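Local coordinates for protein Aln2 (Streptomyces sp. CM020, PDB 6P7L) that is an NTF2-like, SnoaL-type protein that probably takes part in the biosynthesis of the polyketide antibiotic alnumycin, at residues F56-A67 against T78-R88. Residues are numbered along the deposited sequence; the frame is centred on the assembly and turned at random.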
ATOM      1  N   PHE A  56     -16.534  16.057  -1.516  1.00 19.49           N
ATOM      2  CA  PHE A  56     -15.561  17.065  -1.112  1.00 22.11           C
ATOM      3  C   PHE A  56     -15.960  17.691   0.213  1.00 17.29           C
ATOM      4  O   PHE A  56     -15.091  18.021   1.019  1.00 20.90           O
ATOM      5  CB  PHE A  56     -15.389  18.127  -2.202  1.00 26.89           C
ATOM      6  CG  PHE A  56     -14.887  17.564  -3.502  1.00 27.29           C
ATOM      7  CD1 PHE A  56     -13.597  17.051  -3.613  1.00 21.68           C
ATOM      8  CD2 PHE A  56     -15.718  17.504  -4.605  1.00 33.78           C
ATOM      9  CE1 PHE A  56     -13.159  16.512  -4.809  1.00 18.07           C
ATOM     10  CE2 PHE A  56     -15.262  16.960  -5.787  1.00 31.58           C
ATOM     11  CZ  PHE A  56     -13.979  16.465  -5.866  1.00 19.45           C
ATOM     12  N   GLY A  57     -17.259  17.810   0.478  1.00 22.68           N
ATOM     13  CA  GLY A  57     -17.692  18.312   1.777  1.00 24.76           C
ATOM     14  C   GLY A  57     -17.324  17.361   2.904  1.00 25.63           C
ATOM     15  O   GLY A  57     -16.809  17.779   3.951  1.00 18.80           O
ATOM     16  N   GLY A  58     -17.546  16.062   2.691  1.00 21.21           N
ATOM     17  CA  GLY A  58     -17.170  15.084   3.694  1.00 22.13           C
ATOM     18  C   GLY A  58     -15.668  14.998   3.888  1.00 14.68           C
ATOM     19  O   GLY A  58     -15.195  14.776   5.003  1.00 17.02           O
ATOM     20  N   PHE A  59     -14.897  15.123   2.798  1.00 15.43           N
ATOM     21  CA  PHE A  59     -13.443  15.191   2.913  1.00 14.12           C
ATOM     22  C   PHE A  59     -13.021  16.375   3.777  1.00 17.83           C
ATOM     23  O   PHE A  59     -12.232  16.235   4.720  1.00 13.88           O
ATOM     24  CB  PHE A  59     -12.827  15.296   1.525  1.00 15.47           C
ATOM     25  CG  PHE A  59     -11.367  15.657   1.534  1.00 13.20           C
ATOM     26  CD1 PHE A  59     -10.401  14.712   1.887  1.00 11.75           C
ATOM     27  CD2 PHE A  59     -10.964  16.938   1.217  1.00 20.24           C
ATOM     28  CE1 PHE A  59      -9.095  15.045   1.891  1.00 12.02           C
ATOM     29  CE2 PHE A  59      -9.633  17.269   1.229  1.00 19.51           C
ATOM     30  CZ  PHE A  59      -8.695  16.341   1.565  1.00 16.61           C
ATOM     31  N   ALA A  60     -13.560  17.552   3.478  1.00 15.76           N
ATOM     32  CA  ALA A  60     -13.160  18.744   4.214  1.00 15.92           C
ATOM     33  C   ALA A  60     -13.619  18.686   5.668  1.00 13.41           C
ATOM     34  O   ALA A  60     -12.973  19.255   6.553  1.00 17.04           O
ATOM     35  CB  ALA A  60     -13.725  19.993   3.536  1.00 16.96           C
ATOM     36  N   ALA A  61     -14.728  18.015   5.942  1.00 16.65           N
ATOM     37  CA  ALA A  61     -15.236  17.925   7.310  1.00 15.43           C
ATOM     38  C   ALA A  61     -14.318  17.119   8.213  1.00 16.52           C
ATOM     39  O   ALA A  61     -14.458  17.179   9.448  1.00 19.07           O
ATOM     40  CB  ALA A  61     -16.639  17.300   7.295  1.00 17.72           C
ATOM     41  N   THR A  62     -13.388  16.364   7.632  1.00 12.76           N
ATOM     42  CA  THR A  62     -12.428  15.660   8.461  1.00 11.02           C
ATOM     43  C   THR A  62     -11.347  16.588   9.001  1.00 14.20           C
ATOM     44  O   THR A  62     -10.580  16.171   9.884  1.00 16.44           O
ATOM     45  CB  THR A  62     -11.730  14.508   7.714  1.00 15.11           C
ATOM     46  OG1 THR A  62     -10.854  15.012   6.690  1.00 14.82           O
ATOM     47  CG2 THR A  62     -12.728  13.500   7.146  1.00 17.79           C
ATOM     48  N   PHE A  63     -11.294  17.841   8.517  1.00 15.79           N
ATOM     49  CA  PHE A  63     -10.316  18.814   8.987  1.00 14.08           C
ATOM     50  C   PHE A  63     -10.913  19.671  10.102  1.00 17.14           C
ATOM     51  O   PHE A  63     -12.112  19.950  10.123  1.00 17.65           O
ATOM     52  CB  PHE A  63      -9.845  19.732   7.835  1.00 13.28           C
ATOM     53  CG  PHE A  63      -8.922  19.056   6.872  1.00 13.26           C
ATOM     54  CD1 PHE A  63      -9.423  18.191   5.906  1.00 16.64           C
ATOM     55  CD2 PHE A  63      -7.561  19.283   6.919  1.00 14.77           C
ATOM     56  CE1 PHE A  63      -8.576  17.541   5.048  1.00 16.97           C
ATOM     57  CE2 PHE A  63      -6.708  18.624   6.039  1.00 16.01           C
ATOM     58  CZ  PHE A  63      -7.231  17.751   5.133  1.00 14.43           C
ATOM     59  N   VAL A  64     -10.066  20.068  11.058  1.00 15.14           N
ATOM     60  CA  VAL A  64     -10.513  20.946  12.138  1.00 15.89           C
ATOM     61  C   VAL A  64     -10.539  22.403  11.691  1.00 18.68           C
ATOM     62  O   VAL A  64      -9.944  22.798  10.691  1.00 18.41           O
ATOM     63  CB  VAL A  64      -9.645  20.777  13.397  1.00 20.05           C
ATOM     64  CG1 VAL A  64      -9.678  19.341  13.853  1.00 28.15           C
ATOM     65  CG2 VAL A  64      -8.233  21.287  13.152  1.00 17.00           C
ATOM     66  N   ALA A  65     -11.237  23.223  12.474  1.00 19.26           N
ATOM     67  CA  ALA A  65     -11.228  24.659  12.232  1.00 22.42           C
ATOM     68  C   ALA A  65      -9.787  25.170  12.236  1.00 25.81           C
ATOM     69  O   ALA A  65      -8.965  24.752  13.052  1.00 23.43           O
ATOM     70  CB  ALA A  65     -12.039  25.395  13.289  1.00 28.06           C
ATOM     71  N   GLY A  66      -9.475  26.062  11.308  1.00 24.76           N
ATOM     72  CA  GLY A  66      -8.115  26.575  11.213  1.00 23.40           C
ATOM     73  C   GLY A  66      -7.057  25.601  10.728  1.00 27.92           C
ATOM     74  O   GLY A  66      -5.872  25.953  10.757  1.00 21.31           O
ATOM     75  N   ALA A  67      -7.441  24.420  10.235  1.00 20.40           N
ATOM     76  CA  ALA A  67      -6.461  23.474   9.692  1.00 17.74           C
ATOM     77  C   ALA A  67      -5.680  24.119   8.550  1.00 21.07           C
ATOM     78  O   ALA A  67      -6.192  24.956   7.810  1.00 21.53           O
ATOM     79  CB  ALA A  67      -7.145  22.210   9.190  1.00 15.78           C
ATOM     80  N   THR A  78      -6.324  27.645   4.405  1.00 22.29           N
ATOM     81  CA  THR A  78      -6.573  27.683   5.841  1.00 19.89           C
ATOM     82  C   THR A  78      -8.061  27.498   6.095  1.00 16.94           C
ATOM     83  O   THR A  78      -8.888  28.298   5.641  1.00 19.70           O
ATOM     84  CB  THR A  78      -6.089  28.986   6.471  1.00 25.50           C
ATOM     85  OG1 THR A  78      -4.724  29.169   6.106  1.00 26.85           O
ATOM     86  CG2 THR A  78      -6.206  28.924   7.985  1.00 34.51           C
ATOM     87  N   GLY A  79      -8.376  26.478   6.872  1.00 19.21           N
ATOM     88  CA  GLY A  79      -9.731  26.205   7.271  1.00 16.34           C
ATOM     89  C   GLY A  79     -10.426  25.222   6.356  1.00 15.98           C
ATOM     90  O   GLY A  79     -10.129  25.112   5.167  1.00 18.12           O
ATOM     91  N   PRO A  80     -11.385  24.483   6.912  1.00 18.90           N
ATOM     92  CA  PRO A  80     -12.025  23.420   6.116  1.00 13.98           C
ATOM     93  C   PRO A  80     -12.778  23.941   4.905  1.00 13.97           C
ATOM     94  O   PRO A  80     -12.820  23.248   3.885  1.00 15.19           O
ATOM     95  CB  PRO A  80     -12.974  22.724   7.123  1.00 19.36           C
ATOM     96  CG  PRO A  80     -12.422  23.041   8.464  1.00 29.41           C
ATOM     97  CD  PRO A  80     -11.739  24.406   8.348  1.00 23.51           C
ATOM     98  N   GLU A  81     -13.398  25.128   4.980  1.00 14.57           N
ATOM     99  CA  GLU A  81     -14.118  25.648   3.812  1.00 15.09           C
ATOM    100  C   GLU A  81     -13.161  25.915   2.649  1.00 19.76           C
ATOM    101  O   GLU A  81     -13.472  25.598   1.486  1.00 15.58           O
ATOM    102  CB  GLU A  81     -14.926  26.883   4.188  1.00 15.60           C
ATOM    103  CG  GLU A  81     -16.082  26.520   5.153  1.00 19.08           C
ATOM    104  CD  GLU A  81     -17.096  27.597   5.367  1.00 25.02           C
ATOM    105  OE1 GLU A  81     -16.918  28.692   4.813  1.00 29.86           O
ATOM    106  OE2 GLU A  81     -18.088  27.333   6.103  1.00 25.76           O
ATOM    107  N   ALA A  82     -12.006  26.517   2.932  1.00 17.33           N
ATOM    108  CA  ALA A  82     -11.023  26.743   1.874  1.00 16.66           C
ATOM    109  C   ALA A  82     -10.485  25.413   1.352  1.00 16.53           C
ATOM    110  O   ALA A  82     -10.213  25.266   0.158  1.00 17.66           O
ATOM    111  CB  ALA A  82      -9.867  27.614   2.389  1.00 21.07           C
ATOM    112  N   ILE A  83     -10.308  24.440   2.242  1.00 13.46           N
ATOM    113  CA  ILE A  83      -9.809  23.134   1.831  1.00 11.86           C
ATOM    114  C   ILE A  83     -10.829  22.434   0.937  1.00 16.26           C
ATOM    115  O   ILE A  83     -10.467  21.794  -0.071  1.00 15.24           O
ATOM    116  CB  ILE A  83      -9.467  22.314   3.090  1.00 12.26           C
ATOM    117  CG1 ILE A  83      -8.247  22.930   3.814  1.00 18.23           C
ATOM    118  CG2 ILE A  83      -9.155  20.871   2.764  1.00 16.85           C
ATOM    119  CD1 ILE A  83      -8.000  22.408   5.217  1.00 22.33           C
ATOM    120  N   GLU A  84     -12.118  22.544   1.268  1.00 15.84           N
ATOM    121  CA  GLU A  84     -13.128  21.961   0.386  1.00 14.10           C
ATOM    122  C   GLU A  84     -13.076  22.605  -0.997  1.00 16.66           C
ATOM    123  O   GLU A  84     -13.099  21.916  -2.031  1.00 15.58           O
ATOM    124  CB  GLU A  84     -14.544  22.105   0.965  1.00 14.40           C
ATOM    125  CG  GLU A  84     -15.561  21.415   0.087  1.00 16.13           C
ATOM    126  CD  GLU A  84     -17.026  21.683   0.473  1.00 22.20           C
ATOM    127  OE1 GLU A  84     -17.328  21.679   1.690  1.00 26.03           O
ATOM    128  OE2 GLU A  84     -17.868  21.859  -0.446  1.00 25.45           O
ATOM    129  N   ALA A  85     -13.047  23.940  -1.041  1.00 14.00           N
ATOM    130  CA  ALA A  85     -13.009  24.626  -2.321  1.00 15.53           C
ATOM    131  C   ALA A  85     -11.757  24.240  -3.119  1.00 16.25           C
ATOM    132  O   ALA A  85     -11.814  24.071  -4.349  1.00 18.27           O
ATOM    133  CB  ALA A  85     -13.056  26.139  -2.090  1.00 19.12           C
ATOM    134  N   GLY A  86     -10.607  24.141  -2.451  1.00 15.42           N
ATOM    135  CA  GLY A  86      -9.386  23.775  -3.160  1.00 19.26           C
ATOM    136  C   GLY A  86      -9.418  22.354  -3.695  1.00 17.08           C
ATOM    137  O   GLY A  86      -8.929  22.068  -4.806  1.00 16.97           O
ATOM    138  N   ALA A  87      -9.972  21.435  -2.907  1.00 17.88           N
ATOM    139  CA  ALA A  87     -10.064  20.050  -3.334  1.00 18.71           C
ATOM    140  C   ALA A  87     -10.989  19.903  -4.534  1.00 20.70           C
ATOM    141  O   ALA A  87     -10.673  19.175  -5.488  1.00 20.11           O
ATOM    142  CB  ALA A  87     -10.543  19.172  -2.176  1.00 18.97           C
ATOM    143  N   ARG A  88     -12.139  20.578  -4.502  1.00 15.82           N
ATOM    144  CA  ARG A  88     -13.047  20.540  -5.638  1.00 27.00           C
ATOM    145  C   ARG A  88     -12.387  21.122  -6.884  1.00 23.86           C
ATOM    146  O   ARG A  88     -12.493  20.553  -7.981  1.00 19.76           O
ATOM    147  CB  ARG A  88     -14.326  21.309  -5.287  1.00 23.94           C
ATOM    148  CG  ARG A  88     -15.320  21.354  -6.400  1.00 33.85           C
ATOM    149  CD  ARG A  88     -16.641  21.973  -5.905  1.00 57.21           C
ATOM    150  NE  ARG A  88     -17.400  21.060  -5.056  1.00 54.53           N
ATOM    151  CZ  ARG A  88     -17.550  21.200  -3.743  1.00 43.09           C
ATOM    152  NH1 ARG A  88     -17.000  22.227  -3.118  1.00 49.42           N
ATOM    153  NH2 ARG A  88     -18.267  20.316  -3.062  1.00 41.68           N
TER
HETATM  154  O   HOH W   1     -17.941  20.225   4.296  1.00 22.34           O
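Phe-56 lays one face of its ring over Arg-88 CA, which stands 3.9 Å from the ring centroid and only 3° off the ring normal, a CH-pi contact. From there the Arg-88 side chain bends at chi3, so that Phe-56 CB lies over the rim of one guanidinium face, 3.7 Å from Arg-88 NH2; the guanidinium plane is turned 75° from that of the ring. NH1 and NH2 both grip Glu-84 OE2, the shorter bond, from NH1, measuring 2.8 Å and using the anti lone pair. This salt bridge holds the guanidinium in place, while Glu-84 OE1 and Gly-57 O share a bridging water. Between the helices, whose N-to-C directions are 138° apart, the small Ala-60 lets them close in: its CB lies 3.4 Å from Glu-84 CB. Ile-83 uses both branches, CG2 lying over one face of the Phe-63 ring and also touching Phe-59 CE2, and CD1 reaching Phe-63 CD2 at 3.6 Å. Farther along, the Pro-80 ring sits against the carbonyl oxygens of Phe-63 and Val-64. Gly-79, the N-cap residue, gives its N-H to Ala-67 O in a nearly straight bond of 2.8 Å, tying the helix start to strand 67-70. Helix 56-60 lies between helix 80-90 and helix 34-52; on the latter Phe-59 meets Gln-47 and Met-51, while Phe-59 and Phe-63 also touch Arg-157 on strand 151-161 of the curved NTF2-like sheet.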